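Local coordinates for putative mannose-6-phosphate isomerase YvyI (Bacillus subtilis, PDB 1QWR), which probably interconverts D-mannose 6-phosphate and D-fructose 6-phosphate as a zinc-dependent type I phosphomannose isomerase, at residues A[40-44]-A[45-49]; A[138-141]-A[142-145]; A[213-216]-A[217-221]. All coordinates share one frame; numbering follows the deposited sequence.

Along the chain the three follow in numerical order, each within one continuous piece of backbone. Interaction 1 is buried where strand 38-44 runs out into a loop, its centre about 10 Å from the centre of the chain. The other two are the start of helix 141-149 and the whole of helix 214-220, their centres about 29 and 22 Å from that of the chain. These two centres are 12 Å apart and the contacts touch: K141 reaches the last turn of helix 214-220, and V145 packs on V218. Interactions 1 and 3 do not touch. The side chain of H213 lies about 4 Å from that of R196, the probable active-site arginine, and that of K49 about 9 Å.

Interaction 1: A[40-44]-A[45-49]; sequences ECWAI and SAHPK
S45 OG is held by two backbone groups while the indole of W42 rests against it. It accepts from H47 N at 3.1 Å, the bond of an ST turn, donates to the carbonyl of G50, and lies 3.8 Å from W42 CE3. This turn leads the chain out of strand 38-44 right after a classic beta bulge, where A43 and I44 both face T87, in the cupin-type catalytic domain. With OG anti to the backbone N (chi1 163°), the hydroxyl stays on the side of its own carbonyl, where H47 N can find it. Further round, one corner of the indole does most of the touching: W42 CZ3 sits 3.9 Å from H47 CB and 4.1 Å from K49 CB. The edge of the six-membered ring is directed at the imidazole face in an offset edge-to-face pair, with planes at 83°. That imidazole has both nitrogens engaged, which fixes its rotation: ND1 accepts from K49 N at 3.1 Å, and NE2 bonds to E114, while K49 NZ runs off to a salt bridge with D192. At the far end of the indole, W42 NE1 donates to E40 OE1 at 2.7 Å, nearly in the ring plane and on the oxygen's anti lone pair.

Interaction 2: A[138-141]-A[142-145]; sequences ARSK and TELV
E143 and R139 meet at an angle, the carboxylate of the first lying at the edge of the guanidinium of the second, with the two planes 44° apart. The sound bond here uses the backbone: R139 N donates to E143 OE2 at 2.9 Å, arriving from well above the carboxylate plane, 70° out of it. R139 NE then adds a salt bridge, with weak hydrogen bonds to E143 OE1 at 3.4 Å and to OE2 at 3.5 Å. For the carboxylate to get there, E143 holds CG anti to its own N (chi1 -173°) and runs on extended, back past the start of the helix; the arginine chain bends at chi3 and brings NE round to it. An alanine in place of E143 would probably leave R139 N without this acceptor and the guanidinium without this counter-charge, free to turn. Beside this polar pair, the methyl of A138 packs against L144, CB to CB 3.8 Å, and L156 of helix 153-156 touches both. S140 caps the helix: its OG accepts from E143 N at 3.2 Å, while its carbonyl O takes L144 N at 2.9 Å as the first helical bond. This is a serine N-cap on helix 141-149, but not a full capping box: the glutamate side chain turns to the N-H one residue before the cap, and the buried S140 N has no partner.

Interaction 3: A[213-216]-A[217-221]; sequences HFAK and AVNAA
A215 O accepts two N-H groups from the same residue, N219. The backbone N comes in at 2.9 Å, nearly in line with the carbonyl bond, whereas the side-chain ND2, also at 2.9 Å, approaches from 62° above the carbonyl plane. N219 reaches it by folding its amide back over the preceding turn, with chi1 at -87°. The neighbouring carbonyls take the regular helical bonds: H213 O takes A217 N, F214 O takes V218 N at 3.0 Å, and K216 O takes A220 N at 2.8 Å. Together these are the i to i+4 bonds of helix 214-220, a short helix of less than two full turns with H213 at the N-cap. The H213 side chain lies about 4 Å from that of R196, the probable active-site residue, and the two residues are also joined by a backbone hydrogen bond. A217 faces strand 195-198, touching Y195 and V197. On another flank the apolar partners are F214 and V218, side by side and pointing the same way, with CE1 3.5 Å from CG2; helix 141-149 lies against both. K216 NZ finds its counter-charge in E111. At the C-terminal end, A217 O still accepts A221 N at 2.9 Å, while V218 O and A221 O both receive hydrogen bonds from the ammonium of K141, a positive charge placed where the helix dipole would probably welcome it.

Interaction 1: A[40-44]-A[45-49]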
ATOM      1  N   GLU A  40     -10.535   3.519   0.719  1.00 15.79           N
ATOM      2  CA  GLU A  40      -9.104   3.763   0.526  1.00 17.35           C
ATOM      3  C   GLU A  40      -8.630   5.196   0.709  1.00 16.55           C
ATOM      4  O   GLU A  40      -9.312   6.150   0.341  1.00 18.03           O
ATOM      5  CB  GLU A  40      -8.670   3.302  -0.880  1.00 15.41           C
ATOM      6  CG  GLU A  40      -9.209   1.919  -1.317  1.00 17.30           C
ATOM      7  CD  GLU A  40      -8.564   1.373  -2.605  1.00 21.73           C
ATOM      8  OE1 GLU A  40      -7.982   2.156  -3.389  1.00 19.77           O
ATOM      9  OE2 GLU A  40      -8.656   0.139  -2.842  1.00 22.52           O
ATOM     10  N   CYS A  41      -7.456   5.317   1.315  1.00 14.94           N
ATOM     11  CA  CYS A  41      -6.784   6.591   1.447  1.00 14.52           C
ATOM     12  C   CYS A  41      -5.518   6.402   0.590  1.00 16.46           C
ATOM     13  O   CYS A  41      -4.672   5.578   0.931  1.00 14.22           O
ATOM     14  CB  CYS A  41      -6.350   6.856   2.886  1.00 14.56           C
ATOM     15  SG  CYS A  41      -5.269   8.317   3.039  1.00 20.33           S
ATOM     16  N   TRP A  42      -5.427   7.110  -0.538  1.00 14.76           N
ATOM     17  CA  TRP A  42      -4.250   7.075  -1.404  1.00 15.05           C
ATOM     18  C   TRP A  42      -3.361   8.118  -0.707  1.00 17.50           C
ATOM     19  O   TRP A  42      -3.517   9.336  -0.880  1.00 19.61           O
ATOM     20  CB  TRP A  42      -4.656   7.480  -2.832  1.00 13.51           C
ATOM     21  CG  TRP A  42      -5.484   6.386  -3.497  1.00 15.89           C
ATOM     22  CD1 TRP A  42      -6.238   5.426  -2.874  1.00 14.48           C
ATOM     23  CD2 TRP A  42      -5.629   6.154  -4.909  1.00 15.94           C
ATOM     24  NE1 TRP A  42      -6.840   4.607  -3.816  1.00 16.23           N
ATOM     25  CE2 TRP A  42      -6.479   5.036  -5.069  1.00 14.79           C
ATOM     26  CE3 TRP A  42      -5.119   6.786  -6.049  1.00 17.96           C
ATOM     27  CZ2 TRP A  42      -6.829   4.534  -6.329  1.00 16.58           C
ATOM     28  CZ3 TRP A  42      -5.466   6.287  -7.305  1.00 15.43           C
ATOM     29  CH2 TRP A  42      -6.313   5.173  -7.429  1.00 14.40           C
ATOM     30  N   ALA A  43      -2.447   7.592   0.109  1.00 15.51           N
ATOM     31  CA  ALA A  43      -1.568   8.358   1.004  1.00 12.68           C
ATOM     32  C   ALA A  43      -0.298   8.949   0.403  1.00 14.00           C
ATOM     33  O   ALA A  43       0.028  10.110   0.638  1.00 16.71           O
ATOM     34  CB  ALA A  43      -1.234   7.455   2.212  1.00 11.94           C
ATOM     35  N   ILE A  44       0.451   8.139  -0.317  1.00 13.57           N
ATOM     36  CA  ILE A  44       1.612   8.669  -1.044  1.00 14.70           C
ATOM     37  C   ILE A  44       1.273   8.173  -2.454  1.00 15.14           C
ATOM     38  O   ILE A  44       1.383   6.991  -2.767  1.00 14.99           O
ATOM     39  CB  ILE A  44       2.949   8.093  -0.564  1.00 13.09           C
ATOM     40  CG1 ILE A  44       3.224   8.546   0.892  1.00 15.91           C
ATOM     41  CG2 ILE A  44       4.089   8.630  -1.457  1.00 12.34           C
ATOM     42  CD1 ILE A  44       2.886   7.483   1.979  1.00 11.85           C
ATOM     43  N   SER A  45       0.817   9.082  -3.302  1.00 15.07           N
ATOM     44  CA  SER A  45       0.385   8.679  -4.628  1.00 15.08           C
ATOM     45  C   SER A  45       0.784   9.612  -5.743  1.00 16.07           C
ATOM     46  O   SER A  45       0.736  10.830  -5.580  1.00 15.82           O
ATOM     47  CB  SER A  45      -1.153   8.571  -4.634  1.00 16.31           C
ATOM     48  OG  SER A  45      -1.715   8.553  -5.956  1.00 14.18           O
ATOM     49  N   ALA A  46       1.188   9.026  -6.867  1.00 15.12           N
ATOM     50  CA  ALA A  46       1.472   9.792  -8.071  1.00 15.60           C
ATOM     51  C   ALA A  46       0.608   9.160  -9.173  1.00 16.41           C
ATOM     52  O   ALA A  46       0.850   9.347 -10.375  1.00 14.81           O
ATOM     53  CB  ALA A  46       2.943   9.722  -8.456  1.00 16.48           C
ATOM     54  N   HIS A  47      -0.410   8.406  -8.778  1.00 15.87           N
ATOM     55  CA  HIS A  47      -1.245   7.792  -9.808  1.00 16.30           C
ATOM     56  C   HIS A  47      -2.156   8.870 -10.393  1.00 16.57           C
ATOM     57  O   HIS A  47      -2.733   9.663  -9.656  1.00 16.39           O
ATOM     58  CB  HIS A  47      -2.083   6.636  -9.240  1.00 15.75           C
ATOM     59  CG  HIS A  47      -2.644   5.744 -10.307  1.00 17.37           C
ATOM     60  ND1 HIS A  47      -3.761   6.079 -11.050  1.00 15.78           N
ATOM     61  CD2 HIS A  47      -2.170   4.593 -10.836  1.00 16.73           C
ATOM     62  CE1 HIS A  47      -3.945   5.172 -11.992  1.00 18.96           C
ATOM     63  NE2 HIS A  47      -2.994   4.259 -11.887  1.00 19.26           N
ATOM     64  N   PRO A  48      -2.276   8.917 -11.730  1.00 17.59           N
ATOM     65  CA  PRO A  48      -3.121   9.904 -12.421  1.00 19.00           C
ATOM     66  C   PRO A  48      -4.558   9.981 -11.901  1.00 21.08           C
ATOM     67  O   PRO A  48      -5.161  11.057 -11.878  1.00 20.18           O
ATOM     68  CB  PRO A  48      -3.063   9.457 -13.882  1.00 19.72           C
ATOM     69  CG  PRO A  48      -1.708   8.816 -14.006  1.00 21.68           C
ATOM     70  CD  PRO A  48      -1.601   8.022 -12.689  1.00 17.08           C
ATOM     71  N   LYS A  49      -5.112   8.853 -11.468  1.00 18.91           N
ATOM     72  CA  LYS A  49      -6.487   8.836 -10.952  1.00 20.82           C
ATOM     73  C   LYS A  49      -6.676   9.459  -9.562  1.00 21.38           C
ATOM     74  O   LYS A  49      -7.798   9.608  -9.086  1.00 22.00           O
ATOM     75  CB  LYS A  49      -7.017   7.404 -10.942  1.00 21.85           C
ATOM     76  CG  LYS A  49      -7.251   6.821 -12.335  1.00 24.47           C
ATOM     77  CD  LYS A  49      -7.869   5.433 -12.215  1.00 28.75           C
ATOM     78  CE  LYS A  49      -8.076   4.768 -13.584  1.00 32.89           C
ATOM     79  NZ  LYS A  49      -8.567   3.355 -13.463  1.00 35.49           N
TER

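Interaction 2: A[138-141]-A[142-145]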
ATOM      1  N   ALA A 138      -6.092 -24.654  -7.714  1.00 29.45           N
ATOM      2  CA  ALA A 138      -6.128 -25.113  -9.104  1.00 27.08           C
ATOM      3  C   ALA A 138      -4.754 -25.496  -9.617  1.00 27.55           C
ATOM      4  O   ALA A 138      -3.774 -24.787  -9.406  1.00 26.06           O
ATOM      5  CB  ALA A 138      -6.748 -24.056  -9.987  1.00 25.13           C
ATOM      6  N   ARG A 139      -4.689 -26.630 -10.308  1.00 26.81           N
ATOM      7  CA  ARG A 139      -3.432 -27.150 -10.828  1.00 27.24           C
ATOM      8  C   ARG A 139      -3.182 -26.780 -12.283  1.00 26.35           C
ATOM      9  O   ARG A 139      -2.067 -26.943 -12.794  1.00 27.22           O
ATOM     10  CB  ARG A 139      -3.414 -28.674 -10.658  1.00 31.06           C
ATOM     11  CG  ARG A 139      -3.532 -29.127  -9.199  1.00 35.98           C
ATOM     12  CD  ARG A 139      -3.696 -30.646  -9.093  1.00 41.85           C
ATOM     13  NE  ARG A 139      -4.999 -31.093  -9.581  1.00 44.81           N
ATOM     14  CZ  ARG A 139      -5.336 -32.367  -9.772  1.00 48.22           C
ATOM     15  NH1 ARG A 139      -4.462 -33.333  -9.522  1.00 49.41           N
ATOM     16  NH2 ARG A 139      -6.552 -32.678 -10.204  1.00 49.02           N
ATOM     17  N   SER A 140      -4.224 -26.289 -12.948  1.00 25.15           N
ATOM     18  CA  SER A 140      -4.128 -25.883 -14.338  1.00 25.00           C
ATOM     19  C   SER A 140      -5.102 -24.744 -14.588  1.00 24.54           C
ATOM     20  O   SER A 140      -6.064 -24.548 -13.834  1.00 24.09           O
ATOM     21  CB  SER A 140      -4.459 -27.056 -15.271  1.00 24.79           C
ATOM     22  OG  SER A 140      -5.840 -27.344 -15.225  1.00 26.47           O
ATOM     23  N   LYS A 141      -4.868 -23.979 -15.648  1.00 23.47           N
ATOM     24  CA  LYS A 141      -5.769 -22.882 -15.930  1.00 24.31           C
ATOM     25  C   LYS A 141      -7.169 -23.357 -16.323  1.00 24.47           C
ATOM     26  O   LYS A 141      -8.143 -22.654 -16.070  1.00 24.02           O
ATOM     27  CB  LYS A 141      -5.165 -21.948 -16.979  1.00 23.78           C
ATOM     28  CG  LYS A 141      -3.924 -21.238 -16.410  1.00 25.59           C
ATOM     29  CD  LYS A 141      -3.758 -19.811 -16.912  1.00 23.83           C
ATOM     30  CE  LYS A 141      -2.561 -19.140 -16.225  1.00 23.89           C
ATOM     31  NZ  LYS A 141      -2.405 -17.724 -16.662  1.00 23.22           N
ATOM     32  N   THR A 142      -7.288 -24.553 -16.903  1.00 23.60           N
ATOM     33  CA  THR A 142      -8.622 -25.054 -17.251  1.00 24.92           C
ATOM     34  C   THR A 142      -9.385 -25.345 -15.948  1.00 24.24           C
ATOM     35  O   THR A 142     -10.581 -25.073 -15.842  1.00 25.59           O
ATOM     36  CB  THR A 142      -8.560 -26.355 -18.097  1.00 25.07           C
ATOM     37  OG1 THR A 142      -7.867 -26.098 -19.321  1.00 26.14           O
ATOM     38  CG2 THR A 142      -9.964 -26.827 -18.451  1.00 27.44           C
ATOM     39  N   GLU A 143      -8.673 -25.884 -14.963  1.00 25.81           N
ATOM     40  CA  GLU A 143      -9.238 -26.212 -13.653  1.00 27.73           C
ATOM     41  C   GLU A 143      -9.657 -24.921 -12.926  1.00 27.19           C
ATOM     42  O   GLU A 143     -10.722 -24.855 -12.317  1.00 26.47           O
ATOM     43  CB  GLU A 143      -8.185 -26.968 -12.841  1.00 32.22           C
ATOM     44  CG  GLU A 143      -8.627 -27.552 -11.503  1.00 38.00           C
ATOM     45  CD  GLU A 143      -7.581 -28.516 -10.945  1.00 41.67           C
ATOM     46  OE1 GLU A 143      -7.303 -29.545 -11.602  1.00 48.17           O
ATOM     47  OE2 GLU A 143      -7.023 -28.261  -9.862  1.00 44.43           O
ATOM     48  N   LEU A 144      -8.812 -23.899 -12.991  1.00 25.29           N
ATOM     49  CA  LEU A 144      -9.126 -22.627 -12.359  1.00 26.12           C
ATOM     50  C   LEU A 144     -10.434 -22.106 -12.959  1.00 26.55           C
ATOM     51  O   LEU A 144     -11.365 -21.714 -12.233  1.00 27.36           O
ATOM     52  CB  LEU A 144      -7.986 -21.632 -12.610  1.00 24.88           C
ATOM     53  CG  LEU A 144      -8.190 -20.210 -12.064  1.00 27.87           C
ATOM     54  CD1 LEU A 144      -8.173 -20.275 -10.545  1.00 27.03           C
ATOM     55  CD2 LEU A 144      -7.087 -19.262 -12.588  1.00 26.56           C
ATOM     56  N   VAL A 145     -10.516 -22.123 -14.287  1.00 27.56           N
ATOM     57  CA  VAL A 145     -11.709 -21.657 -14.986  1.00 31.31           C
ATOM     58  C   VAL A 145     -12.940 -22.443 -14.541  1.00 32.91           C
ATOM     59  O   VAL A 145     -13.980 -21.856 -14.228  1.00 34.47           O
ATOM     60  CB  VAL A 145     -11.545 -21.795 -16.508  1.00 30.60           C
ATOM     61  CG1 VAL A 145     -12.898 -21.678 -17.209  1.00 35.02           C
ATOM     62  CG2 VAL A 145     -10.606 -20.708 -17.009  1.00 32.40           C
TER

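Interaction 3: A[213-216]-A[217-221]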
ATOM      1  N   HIS A 213     -13.408  -9.158 -14.627  1.00 26.70           N
ATOM      2  CA  HIS A 213     -12.498  -9.310 -15.760  1.00 26.88           C
ATOM      3  C   HIS A 213     -12.020 -10.753 -15.722  1.00 28.10           C
ATOM      4  O   HIS A 213     -10.848 -11.018 -15.461  1.00 25.87           O
ATOM      5  CB  HIS A 213     -11.296  -8.369 -15.582  1.00 27.65           C
ATOM      6  CG  HIS A 213     -11.641  -7.058 -14.939  1.00 30.50           C
ATOM      7  ND1 HIS A 213     -11.840  -5.899 -15.661  1.00 32.85           N
ATOM      8  CD2 HIS A 213     -11.851  -6.732 -13.639  1.00 30.42           C
ATOM      9  CE1 HIS A 213     -12.153  -4.915 -14.833  1.00 32.59           C
ATOM     10  NE2 HIS A 213     -12.166  -5.395 -13.601  1.00 33.52           N
ATOM     11  N   PHE A 214     -12.941 -11.678 -15.974  1.00 27.29           N
ATOM     12  CA  PHE A 214     -12.647 -13.106 -15.925  1.00 29.03           C
ATOM     13  C   PHE A 214     -11.466 -13.568 -16.799  1.00 26.38           C
ATOM     14  O   PHE A 214     -10.528 -14.179 -16.296  1.00 26.12           O
ATOM     15  CB  PHE A 214     -13.919 -13.893 -16.293  1.00 32.03           C
ATOM     16  CG  PHE A 214     -13.921 -15.323 -15.809  1.00 36.48           C
ATOM     17  CD1 PHE A 214     -12.847 -15.840 -15.090  1.00 37.55           C
ATOM     18  CD2 PHE A 214     -15.004 -16.157 -16.079  1.00 39.13           C
ATOM     19  CE1 PHE A 214     -12.846 -17.169 -14.647  1.00 38.97           C
ATOM     20  CE2 PHE A 214     -15.015 -17.490 -15.642  1.00 38.77           C
ATOM     21  CZ  PHE A 214     -13.934 -17.993 -14.926  1.00 40.01           C
ATOM     22  N   ALA A 215     -11.520 -13.281 -18.092  1.00 26.77           N
ATOM     23  CA  ALA A 215     -10.471 -13.690 -19.026  1.00 25.92           C
ATOM     24  C   ALA A 215      -9.114 -13.142 -18.626  1.00 24.43           C
ATOM     25  O   ALA A 215      -8.135 -13.883 -18.512  1.00 22.27           O
ATOM     26  CB  ALA A 215     -10.818 -13.222 -20.447  1.00 27.40           C
ATOM     27  N   LYS A 216      -9.059 -11.836 -18.406  1.00 22.68           N
ATOM     28  CA  LYS A 216      -7.801 -11.214 -18.030  1.00 21.73           C
ATOM     29  C   LYS A 216      -7.256 -11.768 -16.726  1.00 21.65           C
ATOM     30  O   LYS A 216      -6.050 -11.956 -16.593  1.00 21.12           O
ATOM     31  CB  LYS A 216      -7.958  -9.694 -17.944  1.00 22.87           C
ATOM     32  CG  LYS A 216      -8.016  -9.015 -19.314  1.00 24.31           C
ATOM     33  CD  LYS A 216      -8.058  -7.504 -19.193  1.00 27.97           C
ATOM     34  CE  LYS A 216      -7.897  -6.839 -20.542  1.00 32.11           C
ATOM     35  NZ  LYS A 216      -7.876  -5.359 -20.415  1.00 34.01           N
ATOM     36  N   ALA A 217      -8.134 -12.029 -15.760  1.00 19.95           N
ATOM     37  CA  ALA A 217      -7.692 -12.564 -14.480  1.00 20.02           C
ATOM     38  C   ALA A 217      -7.061 -13.933 -14.686  1.00 20.79           C
ATOM     39  O   ALA A 217      -6.004 -14.250 -14.135  1.00 20.58           O
ATOM     40  CB  ALA A 217      -8.881 -12.687 -13.511  1.00 19.19           C
ATOM     41  N   VAL A 218      -7.721 -14.763 -15.477  1.00 22.61           N
ATOM     42  CA  VAL A 218      -7.185 -16.103 -15.713  1.00 22.04           C
ATOM     43  C   VAL A 218      -5.854 -16.017 -16.459  1.00 19.94           C
ATOM     44  O   VAL A 218      -4.904 -16.740 -16.147  1.00 23.08           O
ATOM     45  CB  VAL A 218      -8.206 -16.958 -16.489  1.00 22.58           C
ATOM     46  CG1 VAL A 218      -7.615 -18.329 -16.780  1.00 24.17           C
ATOM     47  CG2 VAL A 218      -9.479 -17.117 -15.634  1.00 22.78           C
ATOM     48  N   ASN A 219      -5.772 -15.112 -17.424  1.00 21.66           N
ATOM     49  CA  ASN A 219      -4.526 -14.932 -18.175  1.00 20.40           C
ATOM     50  C   ASN A 219      -3.391 -14.433 -17.272  1.00 20.36           C
ATOM     51  O   ASN A 219      -2.245 -14.855 -17.408  1.00 19.09           O
ATOM     52  CB  ASN A 219      -4.732 -13.933 -19.305  1.00 24.38           C
ATOM     53  CG  ASN A 219      -5.246 -14.585 -20.574  1.00 31.09           C
ATOM     54  OD1 ASN A 219      -4.498 -15.274 -21.276  1.00 35.28           O
ATOM     55  ND2 ASN A 219      -6.518 -14.378 -20.872  1.00 29.54           N
ATOM     56  N   ALA A 220      -3.705 -13.533 -16.349  1.00 19.43           N
ATOM     57  CA  ALA A 220      -2.665 -12.981 -15.480  1.00 20.27           C
ATOM     58  C   ALA A 220      -2.301 -13.830 -14.285  1.00 20.57           C
ATOM     59  O   ALA A 220      -1.219 -13.670 -13.693  1.00 19.94           O
ATOM     60  CB  ALA A 220      -3.081 -11.592 -14.995  1.00 19.45           C
ATOM     61  N   ALA A 221      -3.197 -14.736 -13.927  1.00 19.69           N
ATOM     62  CA  ALA A 221      -3.011 -15.566 -12.752  1.00 20.29           C
ATOM     63  C   ALA A 221      -1.950 -16.637 -12.878  1.00 21.64           C
ATOM     64  O   ALA A 221      -1.836 -17.308 -13.898  1.00 22.53           O
ATOM     65  CB  ALA A 221      -4.356 -16.209 -12.353  1.00 21.08           C
TER